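Local structure of spore germination protein GerM (Bacillus subtilis subsp. subtilis str. 168, 6GZB) at residues P200-Y204 with L297-Q302. The protein is a lipoprotein of unknown molecular function with tandem GerMN domains that affects both sporulation and germination. Residues are numbered along the deposited sequence; the frame is centred on the assembly and turned at random.
Sequences PLTVY and LTLTEQ
Tyr204 reaches from its strand to the end of helix 289-299 and is gripped there at both ends. Its backbone N donates to Thr298 OG1 over 3.0 Å, nearly straight at 166°, while the same hydroxyl also bonds back to the carbonyl of Ser294 one helical turn earlier. At the far end of the ring, Tyr204 OH donates to Glu301 OE1 at 2.6 Å, meeting that oxygen from above the carboxylate plane. With CG anti to its carbonyl carbon (chi1 -68°), Glu301 lays that carbon at the ring edge, and the bend at chi2 (-64°) turns the carboxylate to the phenol oxygen; Arg332 forms a salt bridge with the same OE1, and the nearby guanidinium would probably help keep the carboxylate ionised.

Leu297 CB sits over one ring face, 3.8 Å from the Tyr204 centroid in a CH-pi contact. A phenylalanine here would lack the hydroxyl and would probably leave Glu301 OE1 without its bond from the ring, and the far end of the ring less firmly fixed.

The Thr298 methyl, CG2, lies against Thr202 O at 3.5 Å. One water bridges the backbones, donating to Thr202 O (2.6 Å) and Thr298 O (2.8 Å) and accepting from Gln302 NE2.

The contact thus docks the C-terminal end of helix 289-299, with the type I turn from Leu299 to Gln302, onto strand 198-208, which pairs antiparallel with strand 213-223; helix 229-239 packs on Val203 and Thr298, and Trp145 of helix 136-147 touches Tyr204 and Glu301.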
ATOM      1  N   PRO A 200      -2.517 -11.191   9.535  1.00 28.24           N
ATOM      2  CA  PRO A 200      -2.752 -10.044   8.670  1.00 28.46           C
ATOM      3  C   PRO A 200      -2.271 -10.309   7.254  1.00 28.30           C
ATOM      4  O   PRO A 200      -1.247 -10.958   7.057  1.00 24.73           O
ATOM      5  CB  PRO A 200      -1.909  -8.940   9.318  1.00 25.27           C
ATOM      6  CG  PRO A 200      -0.783  -9.683   9.955  1.00 25.94           C
ATOM      7  CD  PRO A 200      -1.393 -10.961  10.460  1.00 32.19           C
ATOM      8  N   LEU A 201      -2.999  -9.777   6.278  1.00 25.13           N
ATOM      9  CA  LEU A 201      -2.570  -9.833   4.893  1.00 22.74           C
ATOM     10  C   LEU A 201      -3.105  -8.604   4.171  1.00 24.47           C
ATOM     11  O   LEU A 201      -4.296  -8.291   4.248  1.00 25.20           O
ATOM     12  CB  LEU A 201      -3.107 -11.098   4.218  1.00 28.45           C
ATOM     13  CG  LEU A 201      -2.487 -11.429   2.857  1.00 31.51           C
ATOM     14  CD1 LEU A 201      -1.046 -11.892   3.032  1.00 29.66           C
ATOM     15  CD2 LEU A 201      -3.320 -12.466   2.115  1.00 35.74           C
ATOM     16  N   THR A 202      -2.217  -7.918   3.465  1.00 25.89           N
ATOM     17  CA  THR A 202      -2.580  -6.710   2.753  1.00 29.47           C
ATOM     18  C   THR A 202      -3.094  -7.038   1.370  1.00 25.84           C
ATOM     19  O   THR A 202      -2.501  -7.843   0.640  1.00 27.90           O
ATOM     20  CB  THR A 202      -1.393  -5.751   2.669  1.00 30.79           C
ATOM     21  OG1 THR A 202      -1.115  -5.268   3.986  1.00 47.48           O
ATOM     22  CG2 THR A 202      -1.699  -4.571   1.751  1.00 35.20           C
ATOM     23  N   VAL A 203      -4.250  -6.463   1.054  1.00 26.37           N
ATOM     24  CA  VAL A 203      -4.936  -6.694  -0.214  1.00 26.13           C
ATOM     25  C   VAL A 203      -5.343  -5.333  -0.782  1.00 31.15           C
ATOM     26  O   VAL A 203      -5.806  -4.456  -0.048  1.00 26.84           O
ATOM     27  CB  VAL A 203      -6.194  -7.552   0.024  1.00 29.65           C
ATOM     28  CG1 VAL A 203      -7.042  -7.667  -1.226  1.00 32.26           C
ATOM     29  CG2 VAL A 203      -5.799  -8.928   0.540  1.00 37.49           C
ATOM     30  N   TYR A 204      -5.133  -5.146  -2.080  1.00 25.99           N
ATOM     31  CA  TYR A 204      -5.442  -3.878  -2.732  1.00 28.08           C
ATOM     32  C   TYR A 204      -6.824  -3.900  -3.368  1.00 27.32           C
ATOM     33  O   TYR A 204      -7.161  -4.806  -4.130  1.00 27.65           O
ATOM     34  CB  TYR A 204      -4.401  -3.542  -3.796  1.00 26.54           C
ATOM     35  CG  TYR A 204      -3.115  -2.986  -3.239  1.00 21.30           C
ATOM     36  CD1 TYR A 204      -2.110  -3.823  -2.773  1.00 26.92           C
ATOM     37  CD2 TYR A 204      -2.891  -1.629  -3.217  1.00 23.89           C
ATOM     38  CE1 TYR A 204      -0.913  -3.305  -2.304  1.00 24.85           C
ATOM     39  CE2 TYR A 204      -1.706  -1.102  -2.749  1.00 22.72           C
ATOM     40  CZ  TYR A 204      -0.729  -1.942  -2.266  1.00 22.13           C
ATOM     41  OH  TYR A 204       0.451  -1.399  -1.798  1.00 26.18           O
ATOM     42  N   LEU A 297      -0.150  -5.754  -7.405  1.00 24.17           N
ATOM     43  CA  LEU A 297       0.158  -4.937  -6.228  1.00 25.19           C
ATOM     44  C   LEU A 297       0.034  -5.764  -4.947  1.00 24.30           C
ATOM     45  O   LEU A 297       0.814  -5.599  -4.014  1.00 27.89           O
ATOM     46  CB  LEU A 297      -0.763  -3.710  -6.141  1.00 25.48           C
ATOM     47  CG  LEU A 297      -0.489  -2.607  -7.167  1.00 29.76           C
ATOM     48  CD1 LEU A 297      -1.606  -1.583  -7.146  1.00 31.49           C
ATOM     49  CD2 LEU A 297       0.850  -1.930  -6.910  1.00 31.88           C
ATOM     50  N   THR A 298      -0.964  -6.636  -4.905  1.00 27.53           N
ATOM     51  CA  THR A 298      -1.260  -7.404  -3.698  1.00 28.20           C
ATOM     52  C   THR A 298      -0.179  -8.465  -3.477  1.00 29.91           C
ATOM     53  O   THR A 298       0.422  -8.551  -2.411  1.00 28.13           O
ATOM     54  CB  THR A 298      -2.641  -8.067  -3.801  1.00 24.71           C
ATOM     55  OG1 THR A 298      -3.664  -7.055  -3.819  1.00 23.89           O
ATOM     56  CG2 THR A 298      -2.875  -9.010  -2.640  1.00 25.76           C
ATOM     57  N   LEU A 299       0.125  -9.211  -4.525  1.00 30.56           N
ATOM     58  CA  LEU A 299       1.076 -10.312  -4.419  1.00 32.03           C
ATOM     59  C   LEU A 299       2.507  -9.831  -4.191  1.00 28.89           C
ATOM     60  O   LEU A 299       3.237 -10.410  -3.379  1.00 33.04           O
ATOM     61  CB  LEU A 299       1.001 -11.197  -5.660  1.00 30.36           C
ATOM     62  CG  LEU A 299       0.147 -12.459  -5.510  1.00 36.44           C
ATOM     63  CD1 LEU A 299      -0.989 -12.272  -4.528  1.00 38.29           C
ATOM     64  CD2 LEU A 299      -0.380 -12.955  -6.844  1.00 35.13           C
ATOM     65  N   THR A 300       2.886  -8.726  -4.825  1.00 34.09           N
ATOM     66  CA  THR A 300       4.237  -8.188  -4.652  1.00 29.78           C
ATOM     67  C   THR A 300       4.439  -7.451  -3.332  1.00 35.37           C
ATOM     68  O   THR A 300       5.514  -6.916  -3.099  1.00 35.74           O
ATOM     69  CB  THR A 300       4.649  -7.251  -5.811  1.00 32.33           C
ATOM     70  OG1 THR A 300       3.746  -6.146  -5.915  1.00 32.27           O
ATOM     71  CG2 THR A 300       4.664  -7.996  -7.117  1.00 32.07           C
ATOM     72  N   GLU A 301       3.411  -7.388  -2.485  1.00 35.58           N
ATOM     73  CA  GLU A 301       3.599  -6.976  -1.092  1.00 45.35           C
ATOM     74  C   GLU A 301       4.149  -8.116  -0.249  1.00 40.37           C
ATOM     75  O   GLU A 301       4.622  -7.884   0.857  1.00 40.54           O
ATOM     76  CB  GLU A 301       2.280  -6.524  -0.449  1.00 42.21           C
ATOM     77  CG  GLU A 301       1.703  -5.239  -0.994  1.00 44.56           C
ATOM     78  CD  GLU A 301       2.571  -4.016  -0.741  1.00 39.47           C
ATOM     79  OE1 GLU A 301       2.422  -3.040  -1.507  1.00 32.42           O
ATOM     80  OE2 GLU A 301       3.393  -4.007   0.196  1.00 37.86           O
ATOM     81  N   GLN A 302       3.924  -9.331  -0.707  1.00 36.97           N
ATOM     82  CA  GLN A 302       4.329 -10.518   0.001  1.00 40.81           C
ATOM     83  C   GLN A 302       5.795 -10.763  -0.175  1.00 50.93           C
ATOM     84  O   GLN A 302       6.354 -10.427  -1.186  1.00 48.61           O
ATOM     85  CB  GLN A 302       3.515 -11.719  -0.419  1.00 31.69           C
ATOM     86  CG  GLN A 302       2.075 -11.619   0.005  1.00 38.98           C
ATOM     87  CD  GLN A 302       1.207 -12.748  -0.464  1.00 29.11           C
ATOM     88  OE1 GLN A 302       1.670 -13.815  -0.686  1.00 37.64           O
ATOM     89  NE2 GLN A 302      -0.051 -12.500  -0.602  1.00 29.79           N
TER
HETATM   90  O   HOH W   1      -0.409  -9.355   0.086  1.00 32.41           O